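Side-chain contacts in separin (Saccharomyces cerevisiae, PDB 5U1T), which cleaves the MCD1/SCC1 subunit of cohesin at the onset of anaphase, acting as a caspase-like cysteine protease that securin holds inactive for most of the cell cycle: residues G69-N72 / S73-Q77; L79-I82 / V83-N87; Q1227-L1230 / N1231-N1235. All blocks are in the same frame, centred on the assembly; numbering follows the deposited sequence.

Interactions 1 and 2 follow each other along one element, helix 69-87, with centres about 15 Å apart; interaction 1 lies near its start and interaction 2 on its last turns. Interaction 3 comes much later in the chain, on helix 1209-1237, in the part that belongs to peptidase family C50. Its centre is about 106 Å from that of interaction 1 and about 120 Å from that of interaction 2, on the opposite side of the chain's centre. The three therefore sample the helical N-terminal region and the protease region of an elongated molecule. Interaction 2, and interaction 1 through Lys76 alone, meet another protein chain, probably the inhibitor securin; interaction 3 touches none.

Interaction 1 (G69-N72 / S73-Q77); sequences GHIN and STVKQ
Thr74 reaches back one turn to His70 and grips its carbonyl oxygen twice. Followed outward, Thr74 CB first passes His70 O at 3.4 Å and Ile71 O at 3.5 Å. A chi1 of -67° then sets OG1 opposite the carbonyl carbon and next to the residue's own N, which brings Thr74 OG1 to 2.9 Å from His70 O, with the hydroxyl as donor. This bond makes a C=O...OG1 angle of 156°. The second bond, from Thr74 N to His70 O at 3.1 Å, comes from above the carbonyl plane, 35° out of it, and the two donors approach from opposite faces of that plane. Ser73 OG adds only a weak bond to the same oxygen, at 3.4 Å. A valine here would keep the branched shape but is likely to cost His70 O its hydroxyl donor, leaving it the backbone N-H and the weak serine bond among the contacts described.

Further round, Val75 N bonds to Ile71 O at 2.8 Å, while Ile71 CG2 and Val75 CG2 lie 4.2 Å apart, both side chains packing on Tyr127. Thr74 itself rests on Ile58 and Tyr59 of helix 48-64. A threonine hydroxyl returning to the carbonyl four residues earlier is a familiar alpha-helical motif, and here it sits where helix 69-87 meets helix 48-64.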
ATOM      1  N   GLY A  69      31.084 -35.084   2.710  1.00 52.77           N
ATOM      2  CA  GLY A  69      31.111 -36.507   2.957  1.00 46.73           C
ATOM      3  C   GLY A  69      31.811 -37.226   1.842  1.00 53.14           C
ATOM      4  O   GLY A  69      32.345 -38.310   2.044  1.00 59.22           O
ATOM      5  N   HIS A  70      31.858 -36.618   0.667  1.00 51.56           N
ATOM      6  CA  HIS A  70      32.598 -37.234  -0.422  1.00 58.85           C
ATOM      7  C   HIS A  70      34.110 -37.013  -0.280  1.00 59.19           C
ATOM      8  O   HIS A  70      34.917 -37.687  -0.926  1.00 58.86           O
ATOM      9  CB  HIS A  70      32.110 -36.706  -1.757  1.00 54.67           C
ATOM     10  CG  HIS A  70      30.899 -37.408  -2.273  1.00 53.03           C
ATOM     11  ND1 HIS A  70      29.627 -37.144  -1.807  1.00 58.66           N
ATOM     12  CD2 HIS A  70      30.762 -38.359  -3.225  1.00 57.11           C
ATOM     13  CE1 HIS A  70      28.760 -37.905  -2.451  1.00 53.40           C
ATOM     14  NE2 HIS A  70      29.424 -38.651  -3.316  1.00 52.43           N
ATOM     15  N   ILE A  71      34.493 -36.071   0.571  1.00 53.05           N
ATOM     16  CA  ILE A  71      35.900 -35.893   0.858  1.00 55.16           C
ATOM     17  C   ILE A  71      36.413 -37.140   1.597  1.00 57.88           C
ATOM     18  O   ILE A  71      37.498 -37.641   1.316  1.00 57.54           O
ATOM     19  CB  ILE A  71      36.143 -34.614   1.674  1.00 51.89           C
ATOM     20  CG1 ILE A  71      35.699 -33.398   0.878  1.00 49.10           C
ATOM     21  CG2 ILE A  71      37.601 -34.440   1.977  1.00 52.25           C
ATOM     22  CD1 ILE A  71      35.617 -32.149   1.710  1.00 46.85           C
ATOM     23  N   ASN A  72      35.609 -37.661   2.519  1.00 56.75           N
ATOM     24  CA  ASN A  72      35.997 -38.843   3.288  1.00 53.38           C
ATOM     25  C   ASN A  72      36.285 -40.035   2.400  1.00 56.79           C
ATOM     26  O   ASN A  72      37.264 -40.778   2.596  1.00 60.15           O
ATOM     27  CB  ASN A  72      34.896 -39.243   4.272  1.00 47.65           C
ATOM     28  CG  ASN A  72      34.520 -38.132   5.215  1.00 55.15           C
ATOM     29  OD1 ASN A  72      34.246 -36.994   4.802  1.00 52.94           O
ATOM     30  ND2 ASN A  72      34.499 -38.450   6.500  1.00 50.48           N
ATOM     31  N   SER A  73      35.399 -40.244   1.437  1.00 56.90           N
ATOM     32  CA  SER A  73      35.493 -41.422   0.613  1.00 56.24           C
ATOM     33  C   SER A  73      36.684 -41.267  -0.335  1.00 58.20           C
ATOM     34  O   SER A  73      37.322 -42.261  -0.700  1.00 62.42           O
ATOM     35  CB  SER A  73      34.186 -41.658  -0.135  1.00 47.00           C
ATOM     36  OG  SER A  73      34.214 -40.973  -1.361  1.00 59.72           O
ATOM     37  N   THR A  74      37.007 -40.019  -0.679  1.00 55.03           N
ATOM     38  CA  THR A  74      38.171 -39.686  -1.512  1.00 54.14           C
ATOM     39  C   THR A  74      39.503 -39.843  -0.761  1.00 57.36           C
ATOM     40  O   THR A  74      40.488 -40.349  -1.302  1.00 56.12           O
ATOM     41  CB  THR A  74      38.052 -38.237  -2.043  1.00 55.06           C
ATOM     42  OG1 THR A  74      36.951 -38.163  -2.950  1.00 64.74           O
ATOM     43  CG2 THR A  74      39.314 -37.785  -2.768  1.00 52.63           C
ATOM     44  N   VAL A  75      39.525 -39.385   0.485  1.00 55.14           N
ATOM     45  CA  VAL A  75      40.668 -39.538   1.367  1.00 50.97           C
ATOM     46  C   VAL A  75      41.005 -41.020   1.562  1.00 58.31           C
ATOM     47  O   VAL A  75      42.176 -41.411   1.619  1.00 58.08           O
ATOM     48  CB  VAL A  75      40.381 -38.848   2.718  1.00 50.79           C
ATOM     49  CG1 VAL A  75      41.206 -39.427   3.848  1.00 47.93           C
ATOM     50  CG2 VAL A  75      40.607 -37.350   2.585  1.00 52.41           C
ATOM     51  N   LYS A  76      39.962 -41.842   1.636  1.00 57.35           N
ATOM     52  CA  LYS A  76      40.108 -43.275   1.813  1.00 57.58           C
ATOM     53  C   LYS A  76      40.860 -43.894   0.640  1.00 61.35           C
ATOM     54  O   LYS A  76      41.771 -44.732   0.823  1.00 62.26           O
ATOM     55  CB  LYS A  76      38.732 -43.925   1.973  1.00 61.34           C
ATOM     56  CG  LYS A  76      38.757 -45.225   2.740  1.00 56.21           C
ATOM     57  CD  LYS A  76      37.609 -46.117   2.340  1.00 65.33           C
ATOM     58  CE  LYS A  76      37.928 -47.559   2.699  1.00 69.58           C
ATOM     59  NZ  LYS A  76      36.671 -48.282   2.977  1.00 66.14           N
ATOM     60  N   GLN A  77      40.489 -43.471  -0.562  1.00 56.84           N
ATOM     61  CA  GLN A  77      41.226 -43.868  -1.759  1.00 64.75           C
ATOM     62  C   GLN A  77      42.662 -43.378  -1.710  1.00 61.24           C
ATOM     63  O   GLN A  77      43.610 -44.100  -2.062  1.00 61.27           O
ATOM     64  CB  GLN A  77      40.535 -43.333  -3.007  1.00 62.67           C
ATOM     65  CG  GLN A  77      39.305 -44.125  -3.375  1.00 65.62           C
ATOM     66  CD  GLN A  77      38.442 -43.414  -4.368  1.00 68.23           C
ATOM     67  OE1 GLN A  77      37.461 -43.977  -4.848  1.00 86.60           O
ATOM     68  NE2 GLN A  77      38.782 -42.160  -4.685  1.00 67.93           N
TER

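Interaction 2 (L79-I82 / V83-N87)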
ATOM      1  N   LEU A  79      44.485 -42.620   0.918  1.00 60.62           N
ATOM      2  CA  LEU A  79      45.225 -43.364   1.938  1.00 58.18           C
ATOM      3  C   LEU A  79      45.705 -44.688   1.384  1.00 61.02           C
ATOM      4  O   LEU A  79      46.810 -45.118   1.679  1.00 63.51           O
ATOM      5  CB  LEU A  79      44.367 -43.614   3.168  1.00 52.84           C
ATOM      6  CG  LEU A  79      44.143 -42.431   4.095  1.00 51.25           C
ATOM      7  CD1 LEU A  79      43.367 -42.870   5.322  1.00 52.01           C
ATOM      8  CD2 LEU A  79      45.461 -41.790   4.470  1.00 43.57           C
ATOM      9  N   MET A  80      44.871 -45.316   0.565  1.00 58.66           N
ATOM     10  CA  MET A  80      45.241 -46.564  -0.067  1.00 59.76           C
ATOM     11  C   MET A  80      46.360 -46.344  -1.077  1.00 60.26           C
ATOM     12  O   MET A  80      47.225 -47.192  -1.240  1.00 64.69           O
ATOM     13  CB  MET A  80      44.032 -47.218  -0.739  1.00 60.34           C
ATOM     14  CG  MET A  80      44.242 -48.704  -1.087  1.00 73.62           C
ATOM     15  SD  MET A  80      44.852 -49.730   0.293  1.00 71.86           S
ATOM     16  CE  MET A  80      45.017 -51.354  -0.470  1.00 80.53           C
ATOM     17  N   ILE A  81      46.350 -45.200  -1.748  1.00 64.68           N
ATOM     18  CA  ILE A  81      47.414 -44.849  -2.696  1.00 62.89           C
ATOM     19  C   ILE A  81      48.762 -44.722  -1.995  1.00 61.09           C
ATOM     20  O   ILE A  81      49.786 -45.212  -2.485  1.00 58.60           O
ATOM     21  CB  ILE A  81      47.087 -43.538  -3.427  1.00 54.27           C
ATOM     22  CG1 ILE A  81      45.926 -43.780  -4.396  1.00 51.83           C
ATOM     23  CG2 ILE A  81      48.324 -42.988  -4.138  1.00 50.46           C
ATOM     24  CD1 ILE A  81      45.495 -42.583  -5.144  1.00 51.73           C
ATOM     25  N   ILE A  82      48.741 -44.065  -0.841  1.00 56.57           N
ATOM     26  CA  ILE A  82      49.930 -43.890  -0.027  1.00 56.73           C
ATOM     27  C   ILE A  82      50.506 -45.241   0.433  1.00 62.41           C
ATOM     28  O   ILE A  82      51.709 -45.469   0.288  1.00 62.94           O
ATOM     29  CB  ILE A  82      49.624 -42.974   1.195  1.00 59.79           C
ATOM     30  CG1 ILE A  82      49.294 -41.557   0.709  1.00 58.15           C
ATOM     31  CG2 ILE A  82      50.786 -42.948   2.194  1.00 56.80           C
ATOM     32  CD1 ILE A  82      48.734 -40.638   1.781  1.00 56.47           C
ATOM     33  N   VAL A  83      49.674 -46.148   0.956  1.00 63.34           N
ATOM     34  CA  VAL A  83      50.209 -47.429   1.445  1.00 62.60           C
ATOM     35  C   VAL A  83      50.725 -48.291   0.285  1.00 66.54           C
ATOM     36  O   VAL A  83      51.758 -48.964   0.429  1.00 61.85           O
ATOM     37  CB  VAL A  83      49.169 -48.244   2.279  1.00 63.80           C
ATOM     38  CG1 VAL A  83      48.782 -47.495   3.538  1.00 56.80           C
ATOM     39  CG2 VAL A  83      47.942 -48.523   1.472  1.00 69.44           C
ATOM     40  N   LYS A  84      50.036 -48.243  -0.859  1.00 64.07           N
ATOM     41  CA  LYS A  84      50.478 -48.969  -2.044  1.00 63.06           C
ATOM     42  C   LYS A  84      51.837 -48.468  -2.507  1.00 66.59           C
ATOM     43  O   LYS A  84      52.648 -49.242  -2.999  1.00 69.10           O
ATOM     44  CB  LYS A  84      49.464 -48.862  -3.175  1.00 55.04           C
ATOM     45  CG  LYS A  84      48.180 -49.577  -2.857  1.00 66.34           C
ATOM     46  CD  LYS A  84      47.530 -50.209  -4.070  1.00 71.72           C
ATOM     47  CE  LYS A  84      46.053 -50.482  -3.793  1.00 70.59           C
ATOM     48  NZ  LYS A  84      45.443 -51.464  -4.759  1.00 79.69           N
ATOM     49  N   LEU A  85      52.083 -47.175  -2.338  1.00 65.44           N
ATOM     50  CA  LEU A  85      53.396 -46.597  -2.587  1.00 61.41           C
ATOM     51  C   LEU A  85      54.418 -47.120  -1.595  1.00 64.41           C
ATOM     52  O   LEU A  85      55.543 -47.435  -1.965  1.00 61.48           O
ATOM     53  CB  LEU A  85      53.337 -45.068  -2.508  1.00 60.73           C
ATOM     54  CG  LEU A  85      52.626 -44.393  -3.678  1.00 63.83           C
ATOM     55  CD1 LEU A  85      52.368 -42.926  -3.398  1.00 58.08           C
ATOM     56  CD2 LEU A  85      53.428 -44.576  -4.937  1.00 58.07           C
ATOM     57  N   ILE A  86      54.032 -47.174  -0.327  1.00 62.45           N
ATOM     58  CA  ILE A  86      54.918 -47.669   0.720  1.00 63.14           C
ATOM     59  C   ILE A  86      55.323 -49.120   0.458  1.00 67.14           C
ATOM     60  O   ILE A  86      56.504 -49.443   0.507  1.00 71.94           O
ATOM     61  CB  ILE A  86      54.271 -47.546   2.119  1.00 61.55           C
ATOM     62  CG1 ILE A  86      54.070 -46.070   2.462  1.00 54.88           C
ATOM     63  CG2 ILE A  86      55.123 -48.221   3.180  1.00 54.96           C
ATOM     64  CD1 ILE A  86      53.368 -45.817   3.778  1.00 62.68           C
ATOM     65  N   ASN A  87      54.358 -49.983   0.148  1.00 69.57           N
ATOM     66  CA  ASN A  87      54.665 -51.388  -0.091  1.00 58.12           C
ATOM     67  C   ASN A  87      55.542 -51.573  -1.313  1.00 67.19           C
ATOM     68  O   ASN A  87      56.315 -52.520  -1.375  1.00 80.19           O
ATOM     69  CB  ASN A  87      53.398 -52.216  -0.253  1.00 58.87           C
ATOM     70  CG  ASN A  87      52.518 -52.205   0.992  1.00 68.68           C
ATOM     71  OD1 ASN A  87      53.009 -52.019   2.108  1.00 65.72           O
ATOM     72  ND2 ASN A  87      51.211 -52.417   0.803  1.00 64.02           N
TER
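On the last turns of the alpha-helix 69-87, Met80 meets Val83 as an i, i+3 pair, while Met80 with Lys84, Ile81 with Leu85 and Ile82 with Ile86 are i, i+4 pairs. The evidence for regular helix is a run of i to i+4 backbone bonds, among them Val83 N to Leu79 O at 3.1 Å and Ile86 N to Ile82 O at 2.9 Å. Two other helices cover the apolar sides: Leu79, Val83 and Ile86 pack on helix 129-142, Ile82 and Leu85 on helix 91-103. A chain of another protein also packs on Leu79, Met80 and Val83.

Ile81 and Leu85 run alongside each other and point the same way, their closest atoms being Ile81 CG2 and Leu85 CD1 at 4.1 Å. Ile82 CG2 meets Ile86 CD1 at 4.2 Å, but there the two branches cross at a slant. Met80 behaves differently, because its chain bends at chi2 (51°) after leaving the backbone. The bend carries the sulfur across Val83 at about a right angle, with Met80 SD 3.5 Å from Val83 CG2. Beyond it, the methyl Met80 CE lies 3.6 Å from Lys84 CE, the last methylene before the lysine's amine.

Interaction 3 (Q1227-L1230 / N1231-N1235); sequences QQLL and NNIEN
The carboxamide of Asn1232 lies with one face under the carbonyl oxygen of Gln1228. That oxygen sits almost straight above the amide carbon, Gln1228 O to Asn1232 CG being 3.3 Å, so the side chain presents its flat surface to it and aims no N-H at it. Asn1232 OD1 is also 3.3 Å from Gln1228 O, two acceptors with no bond between them. Asn1232 ND2 is 3.6 Å from the same oxygen, and Leu1229 CA stands over this face near the nitrogen end. The flat group owes its place to a chi1 of -63°, which turns CG toward the backbone N of Asn1232. That N does bond to Gln1228 O, at 2.9 Å with an N-H...O angle of 167°. Asn1231 CB lies 3.4 Å from Gln1227 O, to which Asn1231 N is hydrogen-bonded.

These are contacts between residues three and four apart within the long helix 1209-1237 of the peptidase region, whose apolar side packs against helix 1180-1198. There Leu1229 CG meets Ile1233 CD1 at 4.2 Å; Leu1229 rests on Lys1186 and Leu1187, Ile1233 on Ala1183. Ile1233 CG1 also lies 3.5 Å from Leu1229 O, following the backbone bond to that oxygen. The Glu1234 chain runs extended beyond CG, and both carboxylate oxygens are hydrogen-bonded elsewhere, OE1 to the hydroxyl of Ser1375. Behind it, Glu1234 N donates to Leu1230 O at 2.9 Å, nearly linear at 175°.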
ATOM      1  N   GLN A1227     -36.969  26.971 -32.127  1.00 63.30           N
ATOM      2  CA  GLN A1227     -38.324  27.479 -32.000  1.00 64.95           C
ATOM      3  C   GLN A1227     -39.361  26.355 -32.080  1.00 61.98           C
ATOM      4  O   GLN A1227     -40.329  26.335 -31.324  1.00 61.27           O
ATOM      5  CB  GLN A1227     -38.615  28.506 -33.087  1.00 69.80           C
ATOM      6  CG  GLN A1227     -40.095  28.873 -33.187  1.00 70.37           C
ATOM      7  CD  GLN A1227     -40.383  29.893 -34.265  1.00 69.55           C
ATOM      8  OE1 GLN A1227     -39.964  29.739 -35.417  1.00 72.35           O
ATOM      9  NE2 GLN A1227     -41.102  30.954 -33.896  1.00 72.12           N
ATOM     10  N   GLN A1228     -39.145  25.423 -33.001  1.00 62.48           N
ATOM     11  CA  GLN A1228     -40.065  24.322 -33.188  1.00 63.05           C
ATOM     12  C   GLN A1228     -40.072  23.413 -31.968  1.00 63.44           C
ATOM     13  O   GLN A1228     -41.130  22.981 -31.529  1.00 67.06           O
ATOM     14  CB  GLN A1228     -39.711  23.539 -34.447  1.00 57.34           C
ATOM     15  CG  GLN A1228     -40.449  24.021 -35.681  1.00 60.12           C
ATOM     16  CD  GLN A1228     -39.763  23.595 -36.972  1.00 75.59           C
ATOM     17  OE1 GLN A1228     -38.727  22.908 -36.948  1.00 74.33           O
ATOM     18  NE2 GLN A1228     -40.319  24.018 -38.108  1.00 74.47           N
ATOM     19  N   LEU A1229     -38.901  23.138 -31.413  1.00 60.96           N
ATOM     20  CA  LEU A1229     -38.801  22.267 -30.251  1.00 60.74           C
ATOM     21  C   LEU A1229     -39.548  22.856 -29.056  1.00 61.67           C
ATOM     22  O   LEU A1229     -40.258  22.151 -28.341  1.00 62.08           O
ATOM     23  CB  LEU A1229     -37.332  22.026 -29.893  1.00 58.90           C
ATOM     24  CG  LEU A1229     -37.004  21.225 -28.632  1.00 59.08           C
ATOM     25  CD1 LEU A1229     -37.560  19.810 -28.723  1.00 59.99           C
ATOM     26  CD2 LEU A1229     -35.506  21.197 -28.414  1.00 56.70           C
ATOM     27  N   LEU A1230     -39.391  24.157 -28.848  1.00 60.27           N
ATOM     28  CA  LEU A1230     -40.071  24.833 -27.748  1.00 62.64           C
ATOM     29  C   LEU A1230     -41.579  24.860 -27.987  1.00 63.82           C
ATOM     30  O   LEU A1230     -42.390  24.750 -27.054  1.00 61.27           O
ATOM     31  CB  LEU A1230     -39.536  26.250 -27.584  1.00 59.69           C
ATOM     32  CG  LEU A1230     -38.070  26.417 -27.212  1.00 60.18           C
ATOM     33  CD1 LEU A1230     -37.723  27.896 -27.295  1.00 64.94           C
ATOM     34  CD2 LEU A1230     -37.846  25.894 -25.812  1.00 59.27           C
ATOM     35  N   ASN A1231     -41.950  25.001 -29.249  1.00 60.87           N
ATOM     36  CA  ASN A1231     -43.342  24.890 -29.606  1.00 65.26           C
ATOM     37  C   ASN A1231     -43.909  23.528 -29.240  1.00 63.21           C
ATOM     38  O   ASN A1231     -44.945  23.457 -28.579  1.00 64.11           O
ATOM     39  CB  ASN A1231     -43.529  25.164 -31.080  1.00 62.28           C
ATOM     40  CG  ASN A1231     -44.255  26.443 -31.309  1.00 70.77           C
ATOM     41  OD1 ASN A1231     -43.655  27.530 -31.239  1.00 63.50           O
ATOM     42  ND2 ASN A1231     -45.579  26.341 -31.547  1.00 71.62           N
ATOM     43  N   ASN A1232     -43.219  22.460 -29.645  1.00 62.83           N
ATOM     44  CA  ASN A1232     -43.631  21.094 -29.310  1.00 66.99           C
ATOM     45  C   ASN A1232     -43.829  20.931 -27.822  1.00 65.73           C
ATOM     46  O   ASN A1232     -44.808  20.348 -27.374  1.00 65.88           O
ATOM     47  CB  ASN A1232     -42.609  20.051 -29.771  1.00 69.76           C
ATOM     48  CG  ASN A1232     -42.427  20.008 -31.286  1.00 77.77           C
ATOM     49  OD1 ASN A1232     -43.248  20.532 -32.062  1.00 75.61           O
ATOM     50  ND2 ASN A1232     -41.331  19.362 -31.720  1.00 87.60           N
ATOM     51  N   ILE A1233     -42.877  21.453 -27.061  1.00 66.30           N
ATOM     52  CA  ILE A1233     -42.916  21.334 -25.618  1.00 64.74           C
ATOM     53  C   ILE A1233     -44.149  22.050 -25.062  1.00 63.63           C
ATOM     54  O   ILE A1233     -44.915  21.447 -24.313  1.00 66.41           O
ATOM     55  CB  ILE A1233     -41.607  21.861 -24.999  1.00 60.41           C
ATOM     56  CG1 ILE A1233     -40.534  20.772 -25.135  1.00 63.38           C
ATOM     57  CG2 ILE A1233     -41.813  22.249 -23.545  1.00 58.32           C
ATOM     58  CD1 ILE A1233     -39.099  21.239 -24.977  1.00 61.22           C
ATOM     59  N   GLU A1234     -44.356  23.306 -25.456  1.00 63.77           N
ATOM     60  CA  GLU A1234     -45.559  24.065 -25.079  1.00 63.03           C
ATOM     61  C   GLU A1234     -46.851  23.321 -25.328  1.00 61.20           C
ATOM     62  O   GLU A1234     -47.765  23.340 -24.510  1.00 61.92           O
ATOM     63  CB  GLU A1234     -45.629  25.377 -25.848  1.00 59.75           C
ATOM     64  CG  GLU A1234     -45.028  26.534 -25.132  1.00 62.28           C
ATOM     65  CD  GLU A1234     -45.064  27.779 -25.966  1.00 63.17           C
ATOM     66  OE1 GLU A1234     -46.183  28.157 -26.360  1.00 67.26           O
ATOM     67  OE2 GLU A1234     -43.987  28.366 -26.232  1.00 60.52           O
ATOM     68  N   ASN A1235     -46.916  22.680 -26.485  1.00 63.80           N
ATOM     69  CA  ASN A1235     -48.157  22.110 -26.985  1.00 64.31           C
ATOM     70  C   ASN A1235     -48.289  20.626 -26.647  1.00 65.32           C
ATOM     71  O   ASN A1235     -49.174  19.952 -27.156  1.00 73.48           O
ATOM     72  CB  ASN A1235     -48.252  22.321 -28.510  1.00 64.13           C
ATOM     73  CG  ASN A1235     -48.258  23.816 -28.916  1.00 66.08           C
ATOM     74  OD1 ASN A1235     -48.812  24.668 -28.212  1.00 68.28           O
ATOM     75  ND2 ASN A1235     -47.643  24.127 -30.057  1.00 65.45           N
TER